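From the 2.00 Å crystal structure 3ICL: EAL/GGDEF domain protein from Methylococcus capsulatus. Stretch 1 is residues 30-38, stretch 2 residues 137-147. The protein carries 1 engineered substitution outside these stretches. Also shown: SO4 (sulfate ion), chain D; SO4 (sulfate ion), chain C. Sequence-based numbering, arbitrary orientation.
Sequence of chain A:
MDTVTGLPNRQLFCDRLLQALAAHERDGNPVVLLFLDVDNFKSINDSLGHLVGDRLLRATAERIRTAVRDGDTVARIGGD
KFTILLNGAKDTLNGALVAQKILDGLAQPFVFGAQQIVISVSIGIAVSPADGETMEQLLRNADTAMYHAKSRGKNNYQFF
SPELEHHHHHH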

# COMPACT_ATOMS: atom_id res chain seq x y z
N PRO A 30 6.79 -5.27 15.31
CA PRO A 30 6.41 -3.87 15.15
C PRO A 30 5.28 -3.61 14.17
O PRO A 30 4.88 -4.48 13.40
CB PRO A 30 7.71 -3.24 14.68
CG PRO A 30 8.19 -4.27 13.71
CD PRO A 30 7.99 -5.57 14.50
N VAL A 31 4.78 -2.39 14.22
CA VAL A 31 3.75 -1.97 13.30
C VAL A 31 4.54 -1.48 12.10
O VAL A 31 5.56 -0.81 12.26
CB VAL A 31 2.91 -0.80 13.86
CG1 VAL A 31 2.06 -0.20 12.76
CG2 VAL A 31 2.05 -1.29 15.00
N VAL A 32 4.10 -1.85 10.91
CA VAL A 32 4.77 -1.41 9.70
C VAL A 32 3.73 -0.85 8.75
O VAL A 32 2.64 -1.42 8.60
CB VAL A 32 5.53 -2.55 9.01
CG1 VAL A 32 6.20 -2.03 7.73
CG2 VAL A 32 6.57 -3.13 9.96
N LEU A 33 4.07 0.26 8.12
CA LEU A 33 3.17 0.93 7.20
C LEU A 33 3.76 0.95 5.80
O LEU A 33 4.91 1.35 5.61
CB LEU A 33 2.93 2.35 7.68
CG LEU A 33 1.58 3.03 7.48
CD1 LEU A 33 0.45 2.19 8.08
CD2 LEU A 33 1.64 4.39 8.15
N LEU A 34 2.98 0.50 4.82
CA LEU A 34 3.41 0.53 3.43
C LEU A 34 2.50 1.53 2.74
O LEU A 34 1.29 1.55 2.97
CB LEU A 34 3.26 -0.85 2.77
CG LEU A 34 4.42 -1.85 2.93
CD1 LEU A 34 4.75 -2.06 4.39
CD2 LEU A 34 4.04 -3.17 2.27
N PHE A 35 3.08 2.38 1.90
CA PHE A 35 2.32 3.39 1.17
C PHE A 35 2.59 3.03 -0.29
O PHE A 35 3.69 3.20 -0.79
CB PHE A 35 2.85 4.79 1.48
CG PHE A 35 1.78 5.85 1.58
CD1 PHE A 35 0.91 6.09 0.51
CD2 PHE A 35 1.65 6.62 2.73
CE1 PHE A 35 -0.06 7.09 0.59
CE2 PHE A 35 0.68 7.63 2.82
CZ PHE A 35 -0.18 7.87 1.75
N LEU A 36 1.56 2.52 -0.97
CA LEU A 36 1.70 2.09 -2.35
C LEU A 36 1.12 3.07 -3.35
O LEU A 36 0.06 3.66 -3.14
CB LEU A 36 1.03 0.72 -2.51
CG LEU A 36 1.09 -0.01 -3.85
CD1 LEU A 36 0.92 -1.50 -3.59
CD2 LEU A 36 0.02 0.51 -4.79
N ASP A 37 1.83 3.24 -4.46
CA ASP A 37 1.42 4.16 -5.50
C ASP A 37 1.30 3.41 -6.81
O ASP A 37 2.20 2.65 -7.19
CB ASP A 37 2.48 5.26 -5.66
CG ASP A 37 2.05 6.37 -6.59
OD1 ASP A 37 1.08 6.19 -7.36
OD2 ASP A 37 2.70 7.43 -6.55
N VAL A 38 0.17 3.58 -7.50
CA VAL A 38 0.00 2.96 -8.80
C VAL A 38 0.54 4.07 -9.69
O VAL A 38 -0.18 4.99 -10.07
CB VAL A 38 -1.47 2.66 -9.12
CG1 VAL A 38 -1.58 2.05 -10.51
CG2 VAL A 38 -2.03 1.69 -8.09
S SO4 D . 5.78 19.52 10.60
O1 SO4 D . 6.75 18.44 10.36
O2 SO4 D . 4.40 19.00 10.54
O3 SO4 D . 6.02 20.11 11.94
O4 SO4 D . 5.96 20.56 9.57
S SO4 C . 1.08 11.00 -7.60
O1 SO4 C . 0.79 11.14 -6.16
O2 SO4 C . -0.19 11.06 -8.36
O3 SO4 C . 1.96 12.11 -8.03
O4 SO4 C . 1.74 9.71 -7.85
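Stretch 2 137-147: QLLRNADTAMY

A helix packed on a strand usually meets alternate strand residues, and the pairing of residues 137-147 with the strand of stretch 1 is a compact example. Stretch 2 is helical throughout, each amide from N141 to Y147 bonding the carbonyl four residues back. Its axis runs in the same general sense as the strand, crossing at -43° with a closest approach of 7.4 Å; the backbones come nearest at F35 and A142, whose CA atoms lie 5.7 Å apart. Along stretch 1 the side chains alternate: V31, L33, F35 and D37 direct CB toward the helix, while V32, L34 and L36 direct theirs away.

No hydrogen bond joins the two stretches, and apolar packing dominates. L138 lies against V31 (CG1 to CD2 of L138, 4.2 Å) and L33, whose CD2 also approaches L139 CD2 at 3.3 Å. A142 sits against F35, the two CB atoms 4.0 Å apart.

Around the F35 ring, D143 OD1 lies over one face, 3.6 Å from CE1, and selenomethionine M146 approaches obliquely, with SE 4.7 Å from the ring centroid. The same SE rests 3.5 Å from D37 CB.

At the far end, the chain C sulfate accepts a hydrogen bond from Y147 OH to its O1 (2.6 Å), and its O4 lies 2.8 Å from D37 OD2.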

# COMPACT_ATOMS: atom_id res chain seq x y z
N GLN A 137 3.29 10.72 11.63
CA GLN A 137 4.70 10.69 11.28
C GLN A 137 5.01 9.44 10.47
O GLN A 137 5.76 9.50 9.49
CB GLN A 137 5.57 10.71 12.53
CG GLN A 137 5.42 11.95 13.38
CD GLN A 137 6.32 11.92 14.60
OE1 GLN A 137 6.33 10.95 15.36
NE2 GLN A 137 7.07 13.00 14.80
N LEU A 138 4.43 8.31 10.88
CA LEU A 138 4.67 7.05 10.19
C LEU A 138 4.19 7.12 8.74
O LEU A 138 4.92 6.74 7.82
CB LEU A 138 3.98 5.91 10.93
CG LEU A 138 4.57 4.51 10.73
CD1 LEU A 138 6.01 4.47 11.23
CD2 LEU A 138 3.72 3.49 11.48
N LEU A 139 2.96 7.59 8.55
CA LEU A 139 2.37 7.72 7.22
C LEU A 139 3.17 8.68 6.34
O LEU A 139 3.49 8.37 5.19
CB LEU A 139 0.93 8.22 7.34
CG LEU A 139 -0.11 7.16 7.71
CD1 LEU A 139 -1.38 7.83 8.24
CD2 LEU A 139 -0.40 6.30 6.48
N ARG A 140 3.48 9.86 6.87
CA ARG A 140 4.24 10.85 6.13
C ARG A 140 5.61 10.31 5.75
O ARG A 140 6.11 10.58 4.65
CB ARG A 140 4.40 12.12 6.96
CG ARG A 140 3.12 12.93 7.07
CD ARG A 140 3.29 14.12 8.00
NE ARG A 140 4.37 15.01 7.57
CZ ARG A 140 4.73 16.11 8.22
NH1 ARG A 140 4.09 16.45 9.33
NH2 ARG A 140 5.72 16.86 7.76
N ASN A 141 6.22 9.54 6.64
CA ASN A 141 7.53 8.99 6.35
C ASN A 141 7.44 7.87 5.31
O ASN A 141 8.30 7.76 4.44
CB ASN A 141 8.20 8.51 7.65
CG ASN A 141 8.68 9.67 8.52
OD1 ASN A 141 9.01 9.48 9.69
ND2 ASN A 141 8.73 10.86 7.94
N ALA A 142 6.40 7.04 5.39
CA ALA A 142 6.24 5.97 4.39
C ALA A 142 5.95 6.64 3.05
O ALA A 142 6.38 6.17 1.99
CB ALA A 142 5.09 5.04 4.78
N ASP A 143 5.21 7.75 3.10
CA ASP A 143 4.84 8.49 1.89
C ASP A 143 6.10 9.05 1.24
O ASP A 143 6.28 8.97 0.02
CB ASP A 143 3.87 9.61 2.26
CG ASP A 143 3.07 10.12 1.06
OD1 ASP A 143 2.71 9.30 0.20
OD2 ASP A 143 2.81 11.34 1.00
N THR A 144 6.99 9.62 2.06
CA THR A 144 8.23 10.18 1.55
C THR A 144 9.09 9.09 0.92
O THR A 144 9.68 9.28 -0.14
CB THR A 144 9.03 10.87 2.67
OG1 THR A 144 8.27 11.98 3.18
CG2 THR A 144 10.36 11.38 2.15
N ALA A 145 9.18 7.93 1.59
CA ALA A 145 9.96 6.82 1.06
C ALA A 145 9.37 6.38 -0.28
O ALA A 145 10.09 6.04 -1.21
CB ALA A 145 9.95 5.66 2.05
N MSE A 146 8.04 6.39 -0.35
CA MSE A 146 7.34 5.99 -1.57
C MSE A 146 7.76 6.87 -2.75
O MSE A 146 8.19 6.35 -3.79
CB MSE A 146 5.83 6.11 -1.35
CG MSE A 146 4.99 5.56 -2.49
SE MSE A 146 3.12 6.05 -2.28
CE MSE A 146 3.23 7.84 -3.04
N TYR A 147 7.62 8.18 -2.61
CA TYR A 147 7.98 9.10 -3.68
C TYR A 147 9.46 9.00 -4.04
O TYR A 147 9.83 9.20 -5.19
CB TYR A 147 7.62 10.54 -3.29
CG TYR A 147 6.14 10.84 -3.45
CD1 TYR A 147 5.53 10.74 -4.69
CD2 TYR A 147 5.36 11.20 -2.35
CE1 TYR A 147 4.17 11.00 -4.85
CE2 TYR A 147 4.00 11.46 -2.49
CZ TYR A 147 3.41 11.35 -3.74
OH TYR A 147 2.07 11.58 -3.89